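Local atomic coordinates of pesticidal crystal protein Cry4Aa (Bacillus thuringiensis, PDB entry 2C9K), a protein that promotes colloid-osmotic lysis of midgut epithelial cells by binding to them, making it toxic to mosquito larvae. Residues A[344-349]-A[378-383]; A[349-354]-A[460-465]. All coordinates share one frame; numbering follows the deposited sequence.

Contact 1 of 2, residues A[344-349]-A[378-383]; sequences KSLGLA and FFITNG
K344 NZ is gripped by two oxygens, in a salt bridge with E303 OE1 and a hydrogen bond with T392 O, while two residues further along the same strand L346 presses on F378 of segment 378-383. The contact between the segments is wholly apolar. L346 and F378 approach from opposite directions, and one branch of the leucine does the touching. CG of L346 is anti to its backbone N (chi1 164°), which lets CD2 come down over one face of the phenyl ring. CD2 lies 3.5 Å from the centroid of the F378 ring and 17° off its normal, the geometry of a CH-pi contact, with a slight offset toward the rim on the CD1 and CE1 side. The other branch, CD1, faces the isoleucine two residues on, at a looser 4.4 Å from I380 CD1.

Strands 342-347 and 373-381 belong to different four-stranded antiparallel sheets, each with strand order 3-2-1-4, the Greek-key arrangement of the beta-prism domain (domain II) of three-domain Cry toxins. The CA atoms of L346 and F378 are 9.5 Å apart, a spacing filled by side chains and too wide for strand pairing, so the evidence is for packing between sheet faces, with L346, F378 and I380 all buried. I354, from the strand beside 373-381, touches both L348 and F378 and extends this apolar layer.

Just past the strand end, L348 adds a second link at an oblique angle to I380. Its CG-CD2 branch ends 3.8 Å from I380 CD1, the tip of an isoleucine chain kept extended by chi2 of 171°.

Contact 2 of 2, residues A[349-354]-A[460-465]; sequences ATNIYI and VDPKNT
Bends at chi2 (-76°) and chi4 (-74°) fold the K463 chain round toward T350, whose CG2 stands anti to its own backbone N; the two side chains consequently meet tip to tip. Methyl CG2 of T350 lies 3.2 Å from K463 NZ, a packing contact between a methyl group and the ammonium end. The second link is oblique: Y353 OH comes to 3.1 Å from P462 CG, and the nearest ring carbon, Y353 CZ, stays 4.3 Å from that same P462 CG. The hydroxyl is held on its own side, donating to N351 OD1 at 3.1 Å from above the amide's carbonyl plane. N351 is the third residue of a type II beta turn, A349 to I352, and has the positive phi (67°) that this position requires; the turn leads into strand 353-362 of the beta-prism domain. Facing it, 460-465 belongs to the loop between strand 450-457 of that domain and strand 471-475, where the chain passes toward the C-terminal domain. In this loop D461 OD1 accepts from K463 N at 3.2 Å, forming an Asx turn; separately, D461 OD2 accepts from T465 N at 3.0 Å. W295 packs against both Y353 and P462 from strand 294-303.

How the contacts relate
Contacts 1 and 2 share A349, and their centres are about 12 Å apart. Segment 344-349 runs directly into 349-354, so the chain leaves one sheet of the prism, turns, and enters the other, where strands 353-362 and 373-381 are neighbours. Their pairing ties the contacts together: T381 N is 2.7 Å from Y353 O, a probable hydrogen bond. Packing adds to it, with I380 CG2 at 3.5 Å from I352 CG2 and F378 CD2 at 3.5 Å from I354 CD1. Contact 1 is thus the buried, inter-sheet side of this connection, and contact 2 its surface side, facing the loop toward the C-terminal domain.

Contact 1 of 2, residues A[344-349]-A[378-383]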
loop_
_atom_site.group_PDB
_atom_site.type_symbol
_atom_site.label_atom_id
_atom_site.label_comp_id
_atom_site.label_asym_id
_atom_site.label_seq_id
_atom_site.Cartn_x
_atom_site.Cartn_y
_atom_site.Cartn_z
ATOM N N LYS A 344 -12.353 22.948 18.072
ATOM C CA LYS A 344 -13.482 22.227 17.482
ATOM C C LYS A 344 -12.917 20.853 17.167
ATOM O O LYS A 344 -12.232 20.672 16.163
ATOM C CB LYS A 344 -13.951 22.886 16.180
ATOM C CG LYS A 344 -14.767 24.156 16.342
ATOM C CD LYS A 344 -16.102 23.874 16.995
ATOM C CE LYS A 344 -17.079 25.015 16.776
ATOM N NZ LYS A 344 -17.559 25.098 15.365
ATOM N N SER A 345 -13.211 19.887 18.027
ATOM C CA SER A 345 -12.693 18.537 17.861
ATOM C C SER A 345 -13.685 17.498 17.320
ATOM O O SER A 345 -14.888 17.610 17.525
ATOM C CB SER A 345 -12.124 18.075 19.207
ATOM O OG SER A 345 -11.603 16.765 19.126
ATOM N N LEU A 346 -13.159 16.502 16.608
ATOM C CA LEU A 346 -13.949 15.396 16.054
ATOM C C LEU A 346 -13.264 14.091 16.468
ATOM O O LEU A 346 -12.189 13.759 15.962
ATOM C CB LEU A 346 -14.010 15.456 14.526
ATOM C CG LEU A 346 -14.479 14.145 13.873
ATOM C CD1 LEU A 346 -15.912 13.855 14.276
ATOM C CD2 LEU A 346 -14.377 14.237 12.361
ATOM N N GLY A 347 -13.880 13.364 17.395
ATOM C CA GLY A 347 -13.303 12.120 17.870
ATOM C C GLY A 347 -13.692 10.919 17.035
ATOM O O GLY A 347 -14.558 11.013 16.168
ATOM N N LEU A 348 -13.049 9.787 17.303
ATOM C CA LEU A 348 -13.309 8.550 16.575
ATOM C C LEU A 348 -13.003 7.341 17.453
ATOM O O LEU A 348 -11.912 7.224 17.996
ATOM C CB LEU A 348 -12.443 8.494 15.313
ATOM C CG LEU A 348 -12.704 9.540 14.221
ATOM C CD1 LEU A 348 -11.599 9.486 13.177
ATOM C CD2 LEU A 348 -14.061 9.291 13.578
ATOM N N ALA A 349 -13.968 6.439 17.596
ATOM C CA ALA A 349 -13.766 5.241 18.406
ATOM C C ALA A 349 -13.157 4.151 17.544
ATOM O O ALA A 349 -12.893 4.358 16.366
ATOM C CB ALA A 349 -15.087 4.765 18.982
ATOM N N PHE A 378 -16.953 15.110 6.992
ATOM C CA PHE A 378 -16.372 13.782 7.026
ATOM C C PHE A 378 -17.407 12.713 6.702
ATOM O O PHE A 378 -18.575 12.813 7.084
ATOM C CB PHE A 378 -15.765 13.499 8.403
ATOM C CG PHE A 378 -14.731 14.500 8.823
ATOM C CD1 PHE A 378 -15.104 15.690 9.443
ATOM C CD2 PHE A 378 -13.383 14.275 8.568
ATOM C CE1 PHE A 378 -14.150 16.641 9.804
ATOM C CE2 PHE A 378 -12.424 15.222 8.924
ATOM C CZ PHE A 378 -12.810 16.409 9.543
ATOM N N PHE A 379 -16.973 11.705 5.960
ATOM C CA PHE A 379 -17.830 10.585 5.624
ATOM C C PHE A 379 -17.208 9.395 6.333
ATOM O O PHE A 379 -16.305 8.732 5.825
ATOM C CB PHE A 379 -17.900 10.389 4.117
ATOM C CG PHE A 379 -18.781 11.391 3.432
ATOM C CD1 PHE A 379 -20.118 11.526 3.810
ATOM C CD2 PHE A 379 -18.286 12.204 2.417
ATOM C CE1 PHE A 379 -20.949 12.456 3.188
ATOM C CE2 PHE A 379 -19.108 13.138 1.787
ATOM C CZ PHE A 379 -20.445 13.265 2.174
ATOM N N ILE A 380 -17.703 9.187 7.548
ATOM C CA ILE A 380 -17.272 8.147 8.472
ATOM C C ILE A 380 -17.977 6.811 8.257
ATOM O O ILE A 380 -19.064 6.751 7.681
ATOM C CB ILE A 380 -17.529 8.642 9.913
ATOM C CG1 ILE A 380 -16.636 9.857 10.185
ATOM C CG2 ILE A 380 -17.318 7.530 10.918
ATOM C CD1 ILE A 380 -16.921 10.588 11.474
ATOM N N THR A 381 -17.338 5.738 8.705
ATOM C CA THR A 381 -17.923 4.412 8.592
ATOM C C THR A 381 -17.727 3.673 9.911
ATOM O O THR A 381 -16.663 3.766 10.532
ATOM C CB THR A 381 -17.278 3.590 7.437
ATOM O OG1 THR A 381 -17.962 2.339 7.305
ATOM C CG2 THR A 381 -15.790 3.329 7.705
ATOM N N ASN A 382 -18.754 2.956 10.355
ATOM C CA ASN A 382 -18.647 2.207 11.601
ATOM C C ASN A 382 -18.839 0.723 11.350
ATOM O O ASN A 382 -18.891 -0.070 12.281
ATOM C CB ASN A 382 -19.674 2.695 12.627
ATOM C CG ASN A 382 -21.104 2.345 12.247
ATOM O OD1 ASN A 382 -22.041 2.729 12.945
ATOM N ND2 ASN A 382 -21.280 1.618 11.147
ATOM N N GLY A 383 -18.959 0.352 10.082
ATOM C CA GLY A 383 -19.136 -1.044 9.752
ATOM C C GLY A 383 -20.561 -1.433 9.418
ATOM O O GLY A 383 -20.765 -2.428 8.721
#

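Contact 2 of 2, residues A[349-354]-A[460-465]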
loop_
_atom_site.group_PDB
_atom_site.type_symbol
_atom_site.label_atom_id
_atom_site.label_comp_id
_atom_site.label_asym_id
_atom_site.label_seq_id
_atom_site.Cartn_x
_atom_site.Cartn_y
_atom_site.Cartn_z
ATOM N N ALA A 349 -13.968 6.439 17.596
ATOM C CA ALA A 349 -13.766 5.241 18.406
ATOM C C ALA A 349 -13.157 4.151 17.544
ATOM O O ALA A 349 -12.893 4.358 16.366
ATOM C CB ALA A 349 -15.087 4.765 18.982
ATOM N N THR A 350 -12.937 2.982 18.125
ATOM C CA THR A 350 -12.358 1.894 17.364
ATOM C C THR A 350 -13.361 1.399 16.331
ATOM O O THR A 350 -14.565 1.343 16.587
ATOM C CB THR A 350 -11.949 0.739 18.278
ATOM O OG1 THR A 350 -11.361 1.273 19.472
ATOM C CG2 THR A 350 -10.914 -0.156 17.571
ATOM N N ASN A 351 -12.851 1.045 15.157
ATOM C CA ASN A 351 -13.686 0.564 14.064
ATOM C C ASN A 351 -14.606 1.653 13.500
ATOM O O ASN A 351 -15.677 1.362 12.955
ATOM C CB ASN A 351 -14.489 -0.653 14.516
ATOM C CG ASN A 351 -13.603 -1.858 14.790
ATOM O OD1 ASN A 351 -12.847 -2.300 13.916
ATOM N ND2 ASN A 351 -13.688 -2.394 16.006
ATOM N N ILE A 352 -14.172 2.904 13.652
ATOM C CA ILE A 352 -14.883 4.070 13.132
ATOM C C ILE A 352 -13.838 4.874 12.341
ATOM O O ILE A 352 -12.944 5.503 12.915
ATOM C CB ILE A 352 -15.489 4.943 14.264
ATOM C CG1 ILE A 352 -16.834 4.363 14.726
ATOM C CG2 ILE A 352 -15.694 6.368 13.768
ATOM C CD1 ILE A 352 -16.724 3.132 15.574
ATOM N N TYR A 353 -13.957 4.843 11.016
ATOM C CA TYR A 353 -12.995 5.518 10.162
ATOM C C TYR A 353 -13.545 6.552 9.195
ATOM O O TYR A 353 -14.724 6.545 8.842
ATOM C CB TYR A 353 -12.219 4.474 9.364
ATOM C CG TYR A 353 -11.896 3.226 10.150
ATOM C CD1 TYR A 353 -12.641 2.060 9.979
ATOM C CD2 TYR A 353 -10.859 3.215 11.080
ATOM C CE1 TYR A 353 -12.361 0.914 10.720
ATOM C CE2 TYR A 353 -10.569 2.074 11.827
ATOM C CZ TYR A 353 -11.325 0.928 11.644
ATOM O OH TYR A 353 -11.064 -0.189 12.406
ATOM N N ILE A 354 -12.658 7.440 8.766
ATOM C CA ILE A 354 -12.999 8.475 7.803
ATOM C C ILE A 354 -12.538 7.916 6.450
ATOM O O ILE A 354 -11.355 7.649 6.266
ATOM C CB ILE A 354 -12.262 9.801 8.141
ATOM C CG1 ILE A 354 -12.705 10.295 9.521
ATOM C CG2 ILE A 354 -12.581 10.868 7.117
ATOM C CD1 ILE A 354 -11.896 11.461 10.058
ATOM N N VAL A 460 -5.645 -3.019 6.739
ATOM C CA VAL A 460 -4.898 -3.121 7.987
ATOM C C VAL A 460 -5.834 -3.382 9.162
ATOM O O VAL A 460 -6.890 -2.770 9.268
ATOM C CB VAL A 460 -4.088 -1.838 8.245
ATOM C CG1 VAL A 460 -3.215 -2.010 9.491
ATOM C CG2 VAL A 460 -3.239 -1.508 7.015
ATOM N N ASP A 461 -5.436 -4.285 10.049
ATOM C CA ASP A 461 -6.269 -4.644 11.191
ATOM C C ASP A 461 -5.889 -3.916 12.479
ATOM O O ASP A 461 -4.710 -3.811 12.817
ATOM C CB ASP A 461 -6.194 -6.156 11.407
ATOM C CG ASP A 461 -7.226 -6.654 12.389
ATOM O OD1 ASP A 461 -8.152 -5.882 12.709
ATOM O OD2 ASP A 461 -7.124 -7.820 12.832
ATOM N N PRO A 462 -6.885 -3.391 13.212
ATOM C CA PRO A 462 -6.640 -2.672 14.468
ATOM C C PRO A 462 -6.427 -3.632 15.634
ATOM O O PRO A 462 -5.975 -3.235 16.711
ATOM C CB PRO A 462 -7.920 -1.861 14.669
ATOM C CG PRO A 462 -8.549 -1.818 13.325
ATOM C CD PRO A 462 -8.267 -3.175 12.764
ATOM N N LYS A 463 -6.751 -4.898 15.409
ATOM C CA LYS A 463 -6.640 -5.897 16.457
ATOM C C LYS A 463 -5.529 -6.921 16.249
ATOM O O LYS A 463 -5.369 -7.829 17.054
ATOM C CB LYS A 463 -7.997 -6.605 16.617
ATOM C CG LYS A 463 -9.146 -5.673 17.024
ATOM C CD LYS A 463 -9.051 -5.309 18.502
ATOM C CE LYS A 463 -9.934 -4.123 18.889
ATOM N NZ LYS A 463 -9.377 -2.821 18.394
ATOM N N ASN A 464 -4.756 -6.764 15.180
ATOM C CA ASN A 464 -3.667 -7.694 14.888
ATOM C C ASN A 464 -4.122 -9.138 15.026
ATOM O O ASN A 464 -3.360 -9.984 15.502
ATOM C CB ASN A 464 -2.485 -7.478 15.845
ATOM C CG ASN A 464 -1.621 -6.303 15.452
ATOM O OD1 ASN A 464 -1.402 -6.053 14.273
ATOM N ND2 ASN A 464 -1.109 -5.583 16.441
ATOM N N THR A 465 -5.340 -9.445 14.603
ATOM C CA THR A 465 -5.807 -10.810 14.784
ATOM C C THR A 465 -4.951 -11.879 14.115
ATOM O O THR A 465 -4.360 -11.681 13.045
ATOM C CB THR A 465 -7.271 -10.991 14.339
ATOM O OG1 THR A 465 -7.330 -11.117 12.916
ATOM C CG2 THR A 465 -8.103 -9.796 14.780
#